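Local coordinates for DNA polymerase sliding clamp 2 (Sulfolobus tokodaii, PDB 3AIZ), which encircles DNA as a subunit of a sliding ring and tethers DNA polymerase and other DNA-processing proteins to it, at residues V130-V142 and K185-K197. Residues are numbered along the deposited sequence; the frame is centred on the assembly and turned at random.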
loop_
_atom_site.group_PDB
_atom_site.type_symbol
_atom_site.label_atom_id
_atom_site.label_comp_id
_atom_site.label_asym_id
_atom_site.label_seq_id
_atom_site.Cartn_x
_atom_site.Cartn_y
_atom_site.Cartn_z
ATOM N N VAL A 130 -41.685 -1.692 32.480
ATOM C CA VAL A 130 -41.880 -3.044 32.985
ATOM C C VAL A 130 -40.886 -3.362 34.093
ATOM O O VAL A 130 -39.941 -2.610 34.328
ATOM C CB VAL A 130 -41.711 -4.087 31.869
ATOM C CG1 VAL A 130 -42.786 -3.914 30.806
ATOM C CG2 VAL A 130 -40.326 -3.977 31.255
ATOM N N ASN A 131 -41.107 -4.482 34.769
ATOM C CA ASN A 131 -40.192 -4.935 35.806
ATOM C C ASN A 131 -39.207 -5.963 35.265
ATOM O O ASN A 131 -39.583 -7.092 34.946
ATOM C CB ASN A 131 -40.960 -5.522 36.990
ATOM C CG ASN A 131 -40.040 -6.098 38.052
ATOM O OD1 ASN A 131 -39.006 -5.514 38.378
ATOM N ND2 ASN A 131 -40.415 -7.250 38.598
ATOM N N LEU A 132 -37.946 -5.561 35.157
ATOM C CA LEU A 132 -36.893 -6.460 34.705
ATOM C C LEU A 132 -36.550 -7.474 35.792
ATOM O O LEU A 132 -35.760 -7.191 36.693
ATOM C CB LEU A 132 -35.650 -5.667 34.297
ATOM C CG LEU A 132 -35.554 -5.215 32.837
ATOM C CD1 LEU A 132 -36.929 -5.005 32.225
ATOM C CD2 LEU A 132 -34.729 -3.942 32.736
ATOM N N SER A 133 -37.156 -8.655 35.701
ATOM C CA SER A 133 -36.932 -9.712 36.678
ATOM C C SER A 133 -35.462 -10.108 36.720
ATOM O O SER A 133 -34.914 -10.395 37.782
ATOM C CB SER A 133 -37.781 -10.937 36.338
ATOM O OG SER A 133 -39.137 -10.584 36.129
ATOM N N VAL A 134 -34.829 -10.118 35.552
ATOM C CA VAL A 134 -33.442 -10.544 35.437
ATOM C C VAL A 134 -32.571 -9.466 34.804
ATOM O O VAL A 134 -32.887 -8.949 33.734
ATOM C CB VAL A 134 -33.320 -11.828 34.594
ATOM C CG1 VAL A 134 -31.860 -12.221 34.434
ATOM C CG2 VAL A 134 -34.117 -12.956 35.227
ATOM N N THR A 135 -31.475 -9.130 35.475
ATOM C CA THR A 135 -30.490 -8.209 34.925
ATOM C C THR A 135 -29.087 -8.766 35.127
ATOM O O THR A 135 -28.774 -9.317 36.179
ATOM C CB THR A 135 -30.574 -6.811 35.578
ATOM O OG1 THR A 135 -30.359 -6.922 36.991
ATOM C CG2 THR A 135 -31.933 -6.179 35.321
ATOM N N PHE A 136 -28.246 -8.632 34.109
ATOM C CA PHE A 136 -26.854 -9.039 34.229
ATOM C C PHE A 136 -25.939 -8.091 33.466
ATOM O O PHE A 136 -26.358 -7.449 32.504
ATOM C CB PHE A 136 -26.655 -10.485 33.763
ATOM C CG PHE A 136 -27.044 -10.730 32.332
ATOM C CD1 PHE A 136 -28.322 -11.154 32.010
ATOM C CD2 PHE A 136 -26.126 -10.556 31.309
ATOM C CE1 PHE A 136 -28.679 -11.390 30.694
ATOM C CE2 PHE A 136 -26.478 -10.791 29.992
ATOM C CZ PHE A 136 -27.754 -11.210 29.685
ATOM N N THR A 137 -24.691 -7.999 33.910
ATOM C CA THR A 137 -23.725 -7.116 33.277
ATOM C C THR A 137 -22.546 -7.920 32.748
ATOM O O THR A 137 -22.079 -8.853 33.399
ATOM C CB THR A 137 -23.220 -6.041 34.259
ATOM O OG1 THR A 137 -24.336 -5.433 34.919
ATOM C CG2 THR A 137 -22.429 -4.970 33.521
ATOM N N THR A 138 -22.073 -7.560 31.561
ATOM C CA THR A 138 -20.957 -8.263 30.946
ATOM C C THR A 138 -20.279 -7.395 29.895
ATOM O O THR A 138 -20.869 -6.441 29.393
ATOM C CB THR A 138 -21.414 -9.578 30.290
ATOM O OG1 THR A 138 -20.287 -10.238 29.704
ATOM C CG2 THR A 138 -22.449 -9.303 29.212
ATOM N N ASP A 139 -19.035 -7.729 29.570
ATOM C CA ASP A 139 -18.309 -7.024 28.525
ATOM C C ASP A 139 -18.957 -7.302 27.173
ATOM O O ASP A 139 -19.341 -8.435 26.882
ATOM C CB ASP A 139 -16.840 -7.448 28.512
ATOM C CG ASP A 139 -16.008 -6.641 27.534
ATOM O OD1 ASP A 139 -15.351 -5.671 27.969
ATOM O OD2 ASP A 139 -16.011 -6.976 26.331
ATOM N N GLY A 140 -19.082 -6.263 26.354
ATOM C CA GLY A 140 -19.752 -6.372 25.071
ATOM C C GLY A 140 -19.161 -7.414 24.140
ATOM O O GLY A 140 -19.866 -7.981 23.307
ATOM N N ASP A 141 -17.863 -7.667 24.278
ATOM C CA ASP A 141 -17.187 -8.646 23.435
ATOM C C ASP A 141 -17.829 -10.026 23.552
ATOM O O ASP A 141 -17.964 -10.746 22.561
ATOM C CB ASP A 141 -15.696 -8.716 23.775
ATOM C CG ASP A 141 -14.942 -7.468 23.349
ATOM O OD1 ASP A 141 -15.140 -7.015 22.200
ATOM O OD2 ASP A 141 -14.149 -6.942 24.159
ATOM N N VAL A 142 -18.229 -10.388 24.766
ATOM C CA VAL A 142 -18.887 -11.667 24.998
ATOM C C VAL A 142 -20.197 -11.747 24.226
ATOM O O VAL A 142 -20.454 -12.723 23.521
ATOM C CB VAL A 142 -19.168 -11.899 26.492
ATOM C CG1 VAL A 142 -19.894 -13.219 26.690
ATOM C CG2 VAL A 142 -17.872 -11.869 27.287
ATOM N N LYS A 185 -18.173 -15.651 34.916
ATOM C CA LYS A 185 -17.988 -16.446 33.709
ATOM C C LYS A 185 -19.213 -16.391 32.802
ATOM O O LYS A 185 -20.021 -17.321 32.790
ATOM C CB LYS A 185 -17.673 -17.900 34.071
ATOM C CG LYS A 185 -17.393 -18.795 32.875
ATOM C CD LYS A 185 -17.195 -20.244 33.296
ATOM C CE LYS A 185 -16.970 -21.140 32.088
ATOM N NZ LYS A 185 -16.839 -22.574 32.472
ATOM N N PRO A 186 -19.353 -15.300 32.031
ATOM C CA PRO A 186 -18.447 -14.149 32.012
ATOM C C PRO A 186 -19.054 -12.966 32.747
ATOM O O PRO A 186 -18.440 -11.900 32.809
ATOM C CB PRO A 186 -18.371 -13.802 30.519
ATOM C CG PRO A 186 -19.456 -14.652 29.831
ATOM C CD PRO A 186 -20.305 -15.227 30.917
ATOM N N LEU A 187 -20.254 -13.152 33.286
ATOM C CA LEU A 187 -21.001 -12.064 33.908
ATOM C C LEU A 187 -20.224 -11.403 35.041
ATOM O O LEU A 187 -19.707 -12.077 35.931
ATOM C CB LEU A 187 -22.347 -12.572 34.428
ATOM C CG LEU A 187 -23.211 -13.348 33.431
ATOM C CD1 LEU A 187 -24.487 -13.835 34.094
ATOM C CD2 LEU A 187 -23.529 -12.499 32.213
ATOM N N LYS A 188 -20.144 -10.078 34.995
ATOM C CA LYS A 188 -19.541 -9.311 36.076
ATOM C C LYS A 188 -20.522 -9.201 37.237
ATOM O O LYS A 188 -20.121 -9.063 38.393
ATOM C CB LYS A 188 -19.149 -7.916 35.589
ATOM C CG LYS A 188 -18.177 -7.913 34.424
ATOM C CD LYS A 188 -17.774 -6.495 34.055
ATOM C CE LYS A 188 -16.752 -6.484 32.931
ATOM N NZ LYS A 188 -16.303 -5.101 32.613
ATOM N N SER A 189 -21.812 -9.261 36.917
ATOM C CA SER A 189 -22.864 -9.205 37.924
ATOM C C SER A 189 -24.134 -9.879 37.418
ATOM O O SER A 189 -24.432 -9.845 36.224
ATOM C CB SER A 189 -23.164 -7.755 38.310
ATOM O OG SER A 189 -23.764 -7.056 37.234
ATOM N N LEU A 190 -24.880 -10.491 38.331
ATOM C CA LEU A 190 -26.120 -11.172 37.978
ATOM C C LEU A 190 -27.185 -10.971 39.053
ATOM O O LEU A 190 -26.967 -11.278 40.224
ATOM C CB LEU A 190 -25.866 -12.664 37.758
ATOM C CG LEU A 190 -27.089 -13.526 37.432
ATOM C CD1 LEU A 190 -27.764 -13.044 36.160
ATOM C CD2 LEU A 190 -26.695 -14.987 37.309
ATOM N N ASN A 191 -28.338 -10.450 38.646
ATOM C CA ASN A 191 -29.441 -10.207 39.565
ATOM C C ASN A 191 -30.717 -10.897 39.096
ATOM O O ASN A 191 -31.346 -10.467 38.130
ATOM C CB ASN A 191 -29.684 -8.703 39.723
ATOM C CG ASN A 191 -28.472 -7.968 40.269
ATOM O OD1 ASN A 191 -27.621 -8.557 40.937
ATOM N ND2 ASN A 191 -28.390 -6.671 39.989
ATOM N N VAL A 192 -31.092 -11.971 39.783
ATOM C CA VAL A 192 -32.262 -12.751 39.395
ATOM C C VAL A 192 -33.361 -12.681 40.452
ATOM O O VAL A 192 -33.402 -13.498 41.372
ATOM C CB VAL A 192 -31.895 -14.226 39.141
ATOM C CG1 VAL A 192 -33.113 -15.001 38.668
ATOM C CG2 VAL A 192 -30.770 -14.321 38.122
ATOM N N GLU A 193 -34.250 -11.703 40.310
ATOM C CA GLU A 193 -35.364 -11.537 41.237
ATOM C C GLU A 193 -36.270 -12.764 41.233
ATOM O O GLU A 193 -36.905 -13.082 42.239
ATOM C CB GLU A 193 -36.172 -10.285 40.889
ATOM C CG GLU A 193 -35.375 -8.990 40.960
ATOM C CD GLU A 193 -36.230 -7.763 40.690
ATOM O OE1 GLU A 193 -37.428 -7.928 40.375
ATOM O OE2 GLU A 193 -35.701 -6.635 40.791
ATOM N N SER A 194 -36.320 -13.451 40.097
ATOM C CA SER A 194 -37.129 -14.659 39.960
ATOM C C SER A 194 -36.882 -15.324 38.610
ATOM O O SER A 194 -36.639 -14.642 37.616
ATOM C CB SER A 194 -38.617 -14.331 40.118
ATOM O OG SER A 194 -39.049 -13.407 39.134
ATOM N N PRO A 195 -36.941 -16.662 38.574
ATOM C CA PRO A 195 -36.745 -17.411 37.328
ATOM C C PRO A 195 -37.580 -16.821 36.198
ATOM O O PRO A 195 -38.792 -16.668 36.347
ATOM C CB PRO A 195 -37.248 -18.810 37.684
ATOM C CG PRO A 195 -36.998 -18.927 39.146
ATOM C CD PRO A 195 -37.222 -17.551 39.716
ATOM N N SER A 196 -36.934 -16.490 35.083
ATOM C CA SER A 196 -37.620 -15.844 33.971
ATOM C C SER A 196 -37.219 -16.443 32.630
ATOM O O SER A 196 -36.163 -17.061 32.505
ATOM C CB SER A 196 -37.340 -14.340 33.977
ATOM O OG SER A 196 -37.695 -13.761 35.220
ATOM N N LYS A 197 -38.067 -16.249 31.626
ATOM C CA LYS A 197 -37.827 -16.803 30.300
ATOM C C LYS A 197 -38.530 -15.993 29.216
ATOM O O LYS A 197 -39.677 -15.582 29.381
ATOM C CB LYS A 197 -38.277 -18.265 30.243
ATOM C CG LYS A 197 -38.414 -18.820 28.837
ATOM C CD LYS A 197 -38.234 -20.330 28.817
ATOM C CE LYS A 197 -39.174 -21.022 29.793
ATOM N NZ LYS A 197 -38.911 -22.488 29.863
HETATM O O HOH W 1 -33.522 -7.281 38.419
HETATM O O HOH W 2 -27.098 -6.550 37.074
#
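Thr135 and Thr137 pair with Asn191 and Ser189 where strands 134-138 and 189-192 run antiparallel, their axes 4.7 Å apart. Both bonds of the Thr135-Asn191 pair form: Asn191 N reaches Thr135 O at 2.7 Å, and Thr135 N returns a bond to Asn191 O. Thr137 N binds Ser189 O, but Thr137 O receives Lys188 N at 2.8 Å instead of Ser189 N. Lys188 and Ser189 thus both lie opposite Thr137, a classic beta bulge. Glu193 N on Ser133 O closes the far end.

Among side chains, the hydroxyl of Thr137 donates to Ser189 OG (OG1-OG 2.9 Å); with Thr137 OG1 beside its own N (chi1 -48°) and Ser189 OG between N and carbonyl carbon (chi1 68°), the two hydroxyls meet on the same face of the sheet.

Val134, Phe136, Leu190 and Val192 make the other face largely apolar. Leu187 CD2 meets the Phe136 ring obliquely at CD2, while Leu190 CD1 packs on Phe136 CB, 3.7 Å away. Beyond the strand, both methyls of Val142 rest on the CB-CG edge of Pro186, CG1 at CG (3.5 Å) and CG2 nearer CB.

Strand 218-223 flanks 134-138 on its other edge, Phe136 touching Val220 and Phe222, within the C-terminal domain; Pro186 packs on Tyr105 and Val142 on Val104 of the neighbouring PCNA3 subunit.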